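Local coordinates for protein PcaV transcriptional regulator (Streptomyces coelicolor, PDB 4G9Y) that binds 3,4-dihydroxybenzoate and probably acts as a DNA-binding transcription factor of the MarR family, with a winged helix-turn-helix domain, at residues A[44-55]-A[95-106]; A[35-44]-A[72-82]. All blocks are in the same frame, centred on the assembly; numbering follows the deposited sequence.

Both contacts are built on helix 38-49 of the winged helix-turn-helix domain and share Leu-44, which sends its side chain into each. Contact 1 joins the end of this helix and the following loop to wing strand 94-98 and the start of helix 100-121; contact 2 joins its beginning to helix 66-78. Contact 2 is the more buried, with valines and leucines between crossing helices and charged side chains at its rim. Contact 1 is only partly buried, and it adds backbone bonds and an amide-imidazole pair to its leucine packing. The two also touch directly: the hydroxyl of Thr-99 approaches the carbonyl of Gly-80, a probable hydrogen bond.

Contact 1. Residues A[44-55]-A[95-106]; sequences LNALVAEPGLDQ and LLRLTDEGLRVH
Leu-98, at the end of wing strand 94-98, packs against Leu-44, Leu-47 and Val-48 on one side of helix 38-49, fastening the wing of this winged helix-turn-helix domain to a helix that its strand crosses at nearly a right angle, with the short axes 7.9 Å apart. The packing here is tight. The two methyl branches of Leu-98 divide the helix surface between them: CD2 lies 3.6 Å from Leu-44 CD2, while CD1 reaches Val-48 CG2 at 3.5 Å. Next to it, Leu-47 CD1 rests 3.8 Å from Leu-96 CB, and Leu-96 CD1 touches CA and CB of Gln-55. Val-58 of helix 55-62 touches both Leu-47 and Leu-96, so this layer continues into the rest of the domain.

The loop after the helix is held differently, by backbone bonds. Leu-96 N donates to Leu-53 O at 2.9 Å, Gly-52 N gives a weak bond back to Leu-96 O, and a single beta bridge pairs Asp-54 with Leu-95. Back on the helix, a water accepts from Leu-98 N and donates to Leu-47 O. On the exposed side, Arg-97 bends at its third torsion and lays one guanidinium face over the Pro-51 to Gly-52 backbone, with NH1 3.5 Å from Pro-51 CB; this is contact without a bond.

At the far end His-106, its ring anti to the backbone N (chi1 167°), turns to helix 38-49. Val-48 CG2 makes a CH-pi contact over one face, 3.6 Å from the ring centroid, and the ring of Tyr-41 also meets it. At the edge, Asn-45 ND2 donates to His-106 NE2 over 2.9 Å, nearly straight at 166° and 11° out of the ring plane.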
loop_
_atom_site.group_PDB
_atom_site.type_symbol
_atom_site.label_atom_id
_atom_site.label_comp_id
_atom_site.label_asym_id
_atom_site.label_seq_id
_atom_site.Cartn_x
_atom_site.Cartn_y
_atom_site.Cartn_z
ATOM N N LEU A 44 -3.129 13.836 -15.284
ATOM C CA LEU A 44 -2.852 14.181 -16.680
ATOM C C LEU A 44 -3.753 13.358 -17.595
ATOM O O LEU A 44 -4.323 13.862 -18.565
ATOM C CB LEU A 44 -1.390 13.897 -17.037
ATOM C CG LEU A 44 -0.299 14.605 -16.243
ATOM C CD1 LEU A 44 1.061 13.980 -16.583
ATOM C CD2 LEU A 44 -0.314 16.099 -16.542
ATOM N N ASN A 45 -3.861 12.078 -17.287
ATOM C CA ASN A 45 -4.677 11.182 -18.088
ATOM C C ASN A 45 -6.148 11.581 -18.137
ATOM O O ASN A 45 -6.768 11.592 -19.210
ATOM C CB ASN A 45 -4.532 9.745 -17.591
ATOM C CG ASN A 45 -5.241 8.754 -18.492
ATOM O OD1 ASN A 45 -6.250 8.155 -18.110
ATOM N ND2 ASN A 45 -4.738 8.607 -19.708
ATOM N N ALA A 46 -6.708 11.913 -16.978
ATOM C CA ALA A 46 -8.090 12.377 -16.912
ATOM C C ALA A 46 -8.301 13.653 -17.741
ATOM O O ALA A 46 -9.356 13.853 -18.356
ATOM C CB ALA A 46 -8.494 12.617 -15.458
ATOM N N LEU A 47 -7.294 14.519 -17.764
ATOM C CA LEU A 47 -7.436 15.812 -18.439
ATOM C C LEU A 47 -7.209 15.734 -19.957
ATOM O O LEU A 47 -7.626 16.623 -20.696
ATOM C CB LEU A 47 -6.505 16.848 -17.802
ATOM C CG LEU A 47 -6.904 17.291 -16.389
ATOM C CD1 LEU A 47 -5.824 18.195 -15.803
ATOM C CD2 LEU A 47 -8.265 18.004 -16.414
ATOM N N VAL A 48 -6.524 14.690 -20.414
ATOM C CA VAL A 48 -6.460 14.406 -21.846
ATOM C C VAL A 48 -7.845 13.993 -22.355
ATOM O O VAL A 48 -8.301 14.427 -23.419
ATOM C CB VAL A 48 -5.455 13.271 -22.152
ATOM C CG1 VAL A 48 -5.560 12.856 -23.605
ATOM C CG2 VAL A 48 -4.034 13.714 -21.838
ATOM N N ALA A 49 -8.522 13.155 -21.578
ATOM C CA ALA A 49 -9.857 12.707 -21.942
ATOM C C ALA A 49 -10.897 13.821 -21.837
ATOM O O ALA A 49 -11.829 13.877 -22.639
ATOM C CB ALA A 49 -10.266 11.491 -21.095
ATOM N N GLU A 50 -10.743 14.710 -20.857
ATOM C CA GLU A 50 -11.714 15.787 -20.653
ATOM C C GLU A 50 -11.063 17.119 -20.325
ATOM O O GLU A 50 -11.040 17.541 -19.172
ATOM C CB GLU A 50 -12.714 15.404 -19.555
ATOM C CG GLU A 50 -13.562 14.174 -19.900
ATOM C CD GLU A 50 -14.456 13.718 -18.751
ATOM O OE1 GLU A 50 -15.695 13.803 -18.878
ATOM O OE2 GLU A 50 -13.918 13.249 -17.729
ATOM N N PRO A 51 -10.544 17.800 -21.347
ATOM C CA PRO A 51 -9.880 19.078 -21.115
ATOM C C PRO A 51 -10.851 20.052 -20.481
ATOM O O PRO A 51 -12.017 20.080 -20.853
ATOM C CB PRO A 51 -9.512 19.535 -22.529
ATOM C CG PRO A 51 -9.408 18.264 -23.305
ATOM C CD PRO A 51 -10.527 17.423 -22.768
ATOM N N GLY A 52 -10.391 20.818 -19.504
ATOM C CA GLY A 52 -11.235 21.842 -18.916
ATOM C C GLY A 52 -12.103 21.356 -17.774
ATOM O O GLY A 52 -12.907 22.116 -17.235
ATOM N N LEU A 53 -11.950 20.094 -17.397
ATOM C CA LEU A 53 -12.698 19.543 -16.268
ATOM C C LEU A 53 -12.336 20.336 -15.020
ATOM O O LEU A 53 -11.225 20.833 -14.904
ATOM C CB LEU A 53 -12.307 18.080 -16.076
ATOM C CG LEU A 53 -13.296 17.097 -15.474
ATOM C CD1 LEU A 53 -14.646 17.149 -16.188
ATOM C CD2 LEU A 53 -12.689 15.706 -15.545
ATOM N N ASP A 54 -13.269 20.488 -14.090
ATOM C CA ASP A 54 -12.952 21.251 -12.892
ATOM C C ASP A 54 -12.176 20.373 -11.920
ATOM O O ASP A 54 -12.222 19.155 -12.006
ATOM C CB ASP A 54 -14.219 21.760 -12.223
ATOM C CG ASP A 54 -15.054 20.637 -11.663
ATOM O OD1 ASP A 54 -15.844 20.052 -12.431
ATOM O OD2 ASP A 54 -14.899 20.324 -10.465
ATOM N N GLN A 55 -11.485 21.001 -10.982
ATOM C CA GLN A 55 -10.607 20.292 -10.062
ATOM C C GLN A 55 -11.326 19.274 -9.203
ATOM O O GLN A 55 -10.828 18.170 -8.987
ATOM C CB GLN A 55 -9.878 21.297 -9.170
ATOM C CG GLN A 55 -8.855 20.679 -8.241
ATOM C CD GLN A 55 -7.945 21.734 -7.635
ATOM O OE1 GLN A 55 -7.465 22.629 -8.333
ATOM N NE2 GLN A 55 -7.716 21.643 -6.327
ATOM N N LEU A 95 -11.097 25.457 -13.432
ATOM C CA LEU A 95 -10.989 24.572 -14.589
ATOM C C LEU A 95 -9.526 24.252 -14.865
ATOM O O LEU A 95 -8.685 25.143 -14.827
ATOM C CB LEU A 95 -11.607 25.241 -15.809
ATOM C CG LEU A 95 -12.992 25.841 -15.559
ATOM C CD1 LEU A 95 -13.559 26.428 -16.841
ATOM C CD2 LEU A 95 -13.925 24.788 -14.978
ATOM N N LEU A 96 -9.232 22.984 -15.142
ATOM C CA LEU A 96 -7.863 22.533 -15.355
ATOM C C LEU A 96 -7.686 22.118 -16.798
ATOM O O LEU A 96 -8.564 21.483 -17.380
ATOM C CB LEU A 96 -7.555 21.322 -14.464
ATOM C CG LEU A 96 -7.821 21.501 -12.973
ATOM C CD1 LEU A 96 -7.510 20.212 -12.224
ATOM C CD2 LEU A 96 -6.992 22.672 -12.431
ATOM N N ARG A 97 -6.541 22.451 -17.373
ATOM C CA ARG A 97 -6.253 22.070 -18.742
ATOM C C ARG A 97 -4.762 21.769 -18.868
ATOM O O ARG A 97 -3.947 22.469 -18.278
ATOM C CB ARG A 97 -6.644 23.231 -19.646
ATOM C CG ARG A 97 -6.580 22.947 -21.112
ATOM C CD ARG A 97 -7.174 24.118 -21.877
ATOM N NE ARG A 97 -8.558 24.360 -21.474
ATOM C CZ ARG A 97 -9.615 23.827 -22.080
ATOM N NH1 ARG A 97 -9.456 23.026 -23.129
ATOM N NH2 ARG A 97 -10.836 24.101 -21.641
ATOM N N LEU A 98 -4.396 20.729 -19.618
ATOM C CA LEU A 98 -2.973 20.429 -19.822
ATOM C C LEU A 98 -2.319 21.490 -20.695
ATOM O O LEU A 98 -2.975 22.086 -21.539
ATOM C CB LEU A 98 -2.791 19.070 -20.482
ATOM C CG LEU A 98 -3.302 17.909 -19.628
ATOM C CD1 LEU A 98 -2.851 16.616 -20.219
ATOM C CD2 LEU A 98 -2.773 18.061 -18.215
ATOM N N THR A 99 -1.029 21.721 -20.483
ATOM C CA THR A 99 -0.249 22.570 -21.368
ATOM C C THR A 99 0.251 21.686 -22.497
ATOM O O THR A 99 0.095 20.466 -22.435
ATOM C CB THR A 99 0.960 23.150 -20.630
ATOM O OG1 THR A 99 1.797 22.074 -20.175
ATOM C CG2 THR A 99 0.509 23.979 -19.430
ATOM N N ASP A 100 0.850 22.279 -23.525
ATOM C CA ASP A 100 1.502 21.478 -24.574
ATOM C C ASP A 100 2.513 20.476 -24.001
ATOM O O ASP A 100 2.589 19.331 -24.450
ATOM C CB ASP A 100 2.201 22.371 -25.606
ATOM C CG ASP A 100 1.234 23.297 -26.335
ATOM O OD1 ASP A 100 0.009 23.113 -26.211
ATOM O OD2 ASP A 100 1.703 24.208 -27.047
ATOM N N GLU A 101 3.297 20.897 -23.016
ATOM C CA GLU A 101 4.266 19.985 -22.415
ATOM C C GLU A 101 3.589 18.900 -21.566
ATOM O O GLU A 101 4.058 17.762 -21.520
ATOM C CB GLU A 101 5.334 20.764 -21.625
ATOM C CG GLU A 101 6.427 19.919 -20.955
ATOM C CD GLU A 101 7.253 19.060 -21.919
ATOM O OE1 GLU A 101 7.099 19.169 -23.154
ATOM O OE2 GLU A 101 8.077 18.262 -21.422
ATOM N N GLY A 102 2.476 19.237 -20.916
ATOM C CA GLY A 102 1.730 18.245 -20.151
ATOM C C GLY A 102 1.204 17.149 -21.065
ATOM O O GLY A 102 1.201 15.977 -20.712
ATOM N N LEU A 103 0.779 17.532 -22.266
ATOM C CA LEU A 103 0.318 16.553 -23.247
ATOM C C LEU A 103 1.456 15.643 -23.689
ATOM O O LEU A 103 1.274 14.444 -23.853
ATOM C CB LEU A 103 -0.271 17.255 -24.468
ATOM C CG LEU A 103 -1.749 17.628 -24.392
ATOM C CD1 LEU A 103 -2.094 18.666 -25.446
ATOM C CD2 LEU A 103 -2.602 16.370 -24.567
ATOM N N ARG A 104 2.624 16.238 -23.908
ATOM C CA ARG A 104 3.815 15.511 -24.325
ATOM C C ARG A 104 4.278 14.522 -23.243
ATOM O O ARG A 104 4.585 13.354 -23.524
ATOM C CB ARG A 104 4.915 16.524 -24.655
ATOM C CG ARG A 104 6.190 15.951 -25.251
ATOM C CD ARG A 104 7.097 17.088 -25.761
ATOM N NE ARG A 104 6.461 17.857 -26.840
ATOM C CZ ARG A 104 6.038 19.119 -26.743
ATOM N NH1 ARG A 104 6.177 19.807 -25.612
ATOM N NH2 ARG A 104 5.473 19.704 -27.790
ATOM N N VAL A 105 4.316 14.987 -22.005
ATOM C CA VAL A 105 4.694 14.138 -20.882
ATOM C C VAL A 105 3.695 12.980 -20.736
ATOM O O VAL A 105 4.084 11.825 -20.531
ATOM C CB VAL A 105 4.805 14.961 -19.570
ATOM C CG1 VAL A 105 4.862 14.051 -18.344
ATOM C CG2 VAL A 105 6.037 15.867 -19.621
ATOM N N HIS A 106 2.408 13.280 -20.866
ATOM C CA HIS A 106 1.401 12.227 -20.756
ATOM C C HIS A 106 1.612 11.157 -21.823
ATOM O O HIS A 106 1.535 9.958 -21.543
ATOM C CB HIS A 106 -0.022 12.791 -20.839
ATOM C CG HIS A 106 -1.070 11.737 -21.034
ATOM N ND1 HIS A 106 -1.535 11.372 -22.280
ATOM C CD2 HIS A 106 -1.731 10.960 -20.143
ATOM C CE1 HIS A 106 -2.446 10.425 -22.147
ATOM N NE2 HIS A 106 -2.582 10.155 -20.861
HETATM O O HOH W 1 -6.378 19.198 -21.080
#

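Contact 2. Residues A[35-44]-A[72-82]; sequences ETTSPQYAVL and VVSRLGRRGLL
Val-43 and Val-72 pass each other in opposite directions where helices 38-49 and 66-78 of the helix-turn-helix domain cross, their short axes 10.1 Å apart and inclined at 77°. By the order of helices in the MarR fold, helix 66-78 probably corresponds to the DNA-recognition helix, which this crossing sets on helix 38-49. Among the apolar contacts, Val-43 CG2 comes within 3.6 Å of Val-72 CG1, and its other methyl, CG1, is 3.9 Å from Leu-76 CD1. Gln-40 adds its aliphatic part, CG against Val-72 and CB against Leu-76, while Leu-44 CD2 touches both Leu-76 CD1 and Leu-81 CB, at 4.2 Å.

Capping bonds order the helix start. Thr-37 and Gln-40 form a capping box: Gln-40 N donates to Thr-37 OG1 at 3.2 Å, and Thr-37 N returns a bond to Gln-40 OE1, arriving from above the carbonyl plane. The same turn carries Ser-38, a 3,4-dihydroxybenzoate-binding residue. A Schellman motif with Gly-80 at positive phi ends helix 66-78.

Charged and polar contacts gather round Arg-79, whose chain bends at chi3 (58°) to bring the guanidinium across. NH1 gives Thr-36 OG1 a bond of 2.9 Å, straight (167°) and in the guanidinium plane. Leu-81 CD1 covers the centre of one face; the carboxylate of Glu-35 stacks over the opposite face, OE2 3.3 Å from NE.

With OE2 well out of the guanidinium plane, that salt bridge probably acts through charge alone, and poor order makes the Glu-35 position less certain. The direct directional bond here is the one to buried Thr-36, with a water relaying NE to OE2 of exposed Glu-35.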
loop_
_atom_site.group_PDB
_atom_site.type_symbol
_atom_site.label_atom_id
_atom_site.label_comp_id
_atom_site.label_asym_id
_atom_site.label_seq_id
_atom_site.Cartn_x
_atom_site.Cartn_y
_atom_site.Cartn_z
ATOM N N GLU A 35 10.026 11.024 -11.106
ATOM C CA GLU A 35 9.506 12.367 -10.859
ATOM C C GLU A 35 7.975 12.430 -10.882
ATOM O O GLU A 35 7.356 13.009 -9.994
ATOM C CB GLU A 35 10.088 13.353 -11.876
ATOM C CG GLU A 35 9.881 14.812 -11.501
ATOM C CD GLU A 35 10.678 15.754 -12.383
ATOM O OE1 GLU A 35 11.515 15.257 -13.171
ATOM O OE2 GLU A 35 10.470 16.987 -12.292
ATOM N N THR A 36 7.365 11.845 -11.905
ATOM C CA THR A 36 5.915 11.858 -11.998
ATOM C C THR A 36 5.356 10.625 -11.295
ATOM O O THR A 36 5.709 9.506 -11.627
ATOM C CB THR A 36 5.455 11.879 -13.456
ATOM O OG1 THR A 36 6.013 13.026 -14.102
ATOM C CG2 THR A 36 3.933 11.941 -13.547
ATOM N N THR A 37 4.497 10.831 -10.310
ATOM C CA THR A 37 3.922 9.700 -9.601
ATOM C C THR A 37 2.714 9.142 -10.349
ATOM O O THR A 37 2.189 9.765 -11.270
ATOM C CB THR A 37 3.469 10.101 -8.207
ATOM O OG1 THR A 37 2.441 11.084 -8.327
ATOM C CG2 THR A 37 4.620 10.694 -7.414
ATOM N N SER A 38 2.275 7.962 -9.932
ATOM C CA SER A 38 1.066 7.357 -10.467
ATOM C C SER A 38 -0.195 8.261 -10.357
ATOM O O SER A 38 -0.920 8.422 -11.341
ATOM C CB SER A 38 0.838 5.982 -9.815
ATOM O OG SER A 38 -0.135 5.255 -10.527
ATOM N N PRO A 39 -0.454 8.856 -9.172
ATOM C CA PRO A 39 -1.608 9.766 -9.076
ATOM C C PRO A 39 -1.462 11.009 -9.964
ATOM O O PRO A 39 -2.443 11.472 -10.543
ATOM C CB PRO A 39 -1.598 10.180 -7.597
ATOM C CG PRO A 39 -0.895 9.047 -6.897
ATOM C CD PRO A 39 0.196 8.680 -7.857
ATOM N N GLN A 40 -0.252 11.538 -10.079
ATOM C CA GLN A 40 -0.038 12.673 -10.955
ATOM C C GLN A 40 -0.347 12.304 -12.395
ATOM O O GLN A 40 -1.005 13.062 -13.116
ATOM C CB GLN A 40 1.393 13.198 -10.828
ATOM C CG GLN A 40 1.654 13.863 -9.489
ATOM C CD GLN A 40 3.133 14.093 -9.214
ATOM O OE1 GLN A 40 3.978 13.856 -10.072
ATOM N NE2 GLN A 40 3.447 14.573 -8.008
ATOM N N TYR A 41 0.120 11.134 -12.816
ATOM C CA TYR A 41 -0.168 10.687 -14.171
ATOM C C TYR A 41 -1.672 10.495 -14.392
ATOM O O TYR A 41 -2.197 10.814 -15.463
ATOM C CB TYR A 41 0.599 9.396 -14.517
ATOM C CG TYR A 41 0.208 8.887 -15.872
ATOM C CD1 TYR A 41 0.824 9.363 -17.022
ATOM C CD2 TYR A 41 -0.822 7.961 -16.010
ATOM C CE1 TYR A 41 0.434 8.905 -18.284
ATOM C CE2 TYR A 41 -1.222 7.516 -17.254
ATOM C CZ TYR A 41 -0.592 7.982 -18.384
ATOM O OH TYR A 41 -1.013 7.506 -19.609
ATOM N N ALA A 42 -2.364 9.946 -13.394
ATOM C CA ALA A 42 -3.807 9.758 -13.510
ATOM C C ALA A 42 -4.533 11.081 -13.759
ATOM O O ALA A 42 -5.517 11.139 -14.517
ATOM C CB ALA A 42 -4.374 9.049 -12.256
ATOM N N VAL A 43 -4.040 12.146 -13.139
ATOM C CA VAL A 43 -4.611 13.478 -13.367
ATOM C C VAL A 43 -4.363 13.962 -14.802
ATOM O O VAL A 43 -5.276 14.453 -15.467
ATOM C CB VAL A 43 -4.083 14.502 -12.323
ATOM C CG1 VAL A 43 -4.511 15.919 -12.677
ATOM C CG2 VAL A 43 -4.588 14.122 -10.942
ATOM N N LEU A 44 -3.129 13.836 -15.284
ATOM C CA LEU A 44 -2.852 14.181 -16.680
ATOM C C LEU A 44 -3.753 13.358 -17.595
ATOM O O LEU A 44 -4.323 13.862 -18.565
ATOM C CB LEU A 44 -1.390 13.897 -17.037
ATOM C CG LEU A 44 -0.299 14.605 -16.243
ATOM C CD1 LEU A 44 1.061 13.980 -16.583
ATOM C CD2 LEU A 44 -0.314 16.099 -16.542
ATOM N N VAL A 72 -1.512 17.604 -5.842
ATOM C CA VAL A 72 -1.125 17.111 -7.167
ATOM C C VAL A 72 -1.200 18.227 -8.229
ATOM O O VAL A 72 -0.261 18.444 -9.003
ATOM C CB VAL A 72 -2.005 15.916 -7.590
ATOM C CG1 VAL A 72 -1.832 15.614 -9.074
ATOM C CG2 VAL A 72 -1.683 14.686 -6.739
ATOM N N VAL A 73 -2.308 18.955 -8.234
ATOM C CA VAL A 73 -2.512 20.032 -9.193
ATOM C C VAL A 73 -1.473 21.139 -9.036
ATOM O O VAL A 73 -0.950 21.645 -10.028
ATOM C CB VAL A 73 -3.935 20.603 -9.081
ATOM C CG1 VAL A 73 -4.029 21.974 -9.729
ATOM C CG2 VAL A 73 -4.932 19.621 -9.688
ATOM N N SER A 74 -1.152 21.497 -7.794
ATOM C CA SER A 74 -0.120 22.507 -7.547
ATOM C C SER A 74 1.233 22.075 -8.114
ATOM O O SER A 74 1.957 22.872 -8.738
ATOM C CB SER A 74 0.003 22.799 -6.048
ATOM O OG SER A 74 1.144 23.596 -5.783
ATOM N N ARG A 75 1.575 20.808 -7.904
ATOM C CA ARG A 75 2.847 20.293 -8.389
ATOM C C ARG A 75 2.912 20.233 -9.912
ATOM O O ARG A 75 3.886 20.665 -10.496
ATOM C CB ARG A 75 3.156 18.926 -7.771
ATOM C CG ARG A 75 3.500 19.043 -6.300
ATOM C CD ARG A 75 3.859 17.719 -5.663
ATOM N NE ARG A 75 3.970 17.866 -4.213
ATOM C CZ ARG A 75 4.089 16.854 -3.360
ATOM N NH1 ARG A 75 4.113 15.604 -3.806
ATOM N NH2 ARG A 75 4.180 17.093 -2.058
ATOM N N LEU A 76 1.866 19.716 -10.550
ATOM C CA LEU A 76 1.820 19.667 -12.012
ATOM C C LEU A 76 1.837 21.081 -12.598
ATOM O O LEU A 76 2.429 21.325 -13.652
ATOM C CB LEU A 76 0.588 18.883 -12.483
ATOM C CG LEU A 76 0.580 17.403 -12.075
ATOM C CD1 LEU A 76 -0.735 16.719 -12.460
ATOM C CD2 LEU A 76 1.742 16.666 -12.694
ATOM N N GLY A 77 1.191 22.006 -11.901
ATOM C CA GLY A 77 1.184 23.400 -12.309
ATOM C C GLY A 77 2.579 23.998 -12.300
ATOM O O GLY A 77 2.989 24.667 -13.248
ATOM N N ARG A 78 3.319 23.738 -11.228
ATOM C CA ARG A 78 4.672 24.265 -11.073
ATOM C C ARG A 78 5.647 23.669 -12.078
ATOM O O ARG A 78 6.660 24.283 -12.387
ATOM C CB ARG A 78 5.193 24.025 -9.650
ATOM C CG ARG A 78 4.541 24.874 -8.583
ATOM C CD ARG A 78 4.922 26.325 -8.756
ATOM N NE ARG A 78 4.179 27.203 -7.858
ATOM C CZ ARG A 78 4.567 27.501 -6.625
ATOM N NH1 ARG A 78 5.690 26.978 -6.143
ATOM N NH2 ARG A 78 3.835 28.316 -5.877
ATOM N N ARG A 79 5.347 22.476 -12.584
ATOM C CA ARG A 79 6.195 21.867 -13.600
ATOM C C ARG A 79 5.810 22.297 -15.016
ATOM O O ARG A 79 6.408 21.860 -15.992
ATOM C CB ARG A 79 6.177 20.342 -13.475
ATOM C CG ARG A 79 6.916 19.820 -12.239
ATOM C CD ARG A 79 6.818 18.291 -12.144
ATOM N NE ARG A 79 7.369 17.663 -13.344
ATOM C CZ ARG A 79 7.088 16.427 -13.745
ATOM N NH1 ARG A 79 6.247 15.674 -13.043
ATOM N NH2 ARG A 79 7.636 15.949 -14.856
ATOM N N GLY A 80 4.809 23.159 -15.119
ATOM C CA GLY A 80 4.376 23.648 -16.414
ATOM C C GLY A 80 3.610 22.604 -17.208
ATOM O O GLY A 80 3.608 22.643 -18.448
ATOM N N LEU A 81 2.946 21.682 -16.509
ATOM C CA LEU A 81 2.230 20.598 -17.180
ATOM C C LEU A 81 0.733 20.823 -17.241
ATOM O O LEU A 81 0.036 20.168 -18.021
ATOM C CB LEU A 81 2.510 19.253 -16.500
ATOM C CG LEU A 81 3.995 18.902 -16.449
ATOM C CD1 LEU A 81 4.190 17.526 -15.835
ATOM C CD2 LEU A 81 4.629 18.973 -17.825
ATOM N N LEU A 82 0.224 21.720 -16.404
ATOM C CA LEU A 82 -1.190 22.073 -16.473
ATOM C C LEU A 82 -1.433 23.512 -16.077
ATOM O O LEU A 82 -0.625 24.114 -15.364
ATOM C CB LEU A 82 -2.071 21.102 -15.657
ATOM C CG LEU A 82 -2.108 20.982 -14.132
ATOM C CD1 LEU A 82 -2.654 22.220 -13.432
ATOM C CD2 LEU A 82 -2.966 19.772 -13.753
HETATM O O HOH W 2 9.632 18.877 -14.727
HETATM O O HOH W 3 8.219 12.829 -15.966
HETATM O O HOH W 4 5.464 15.927 -10.666
#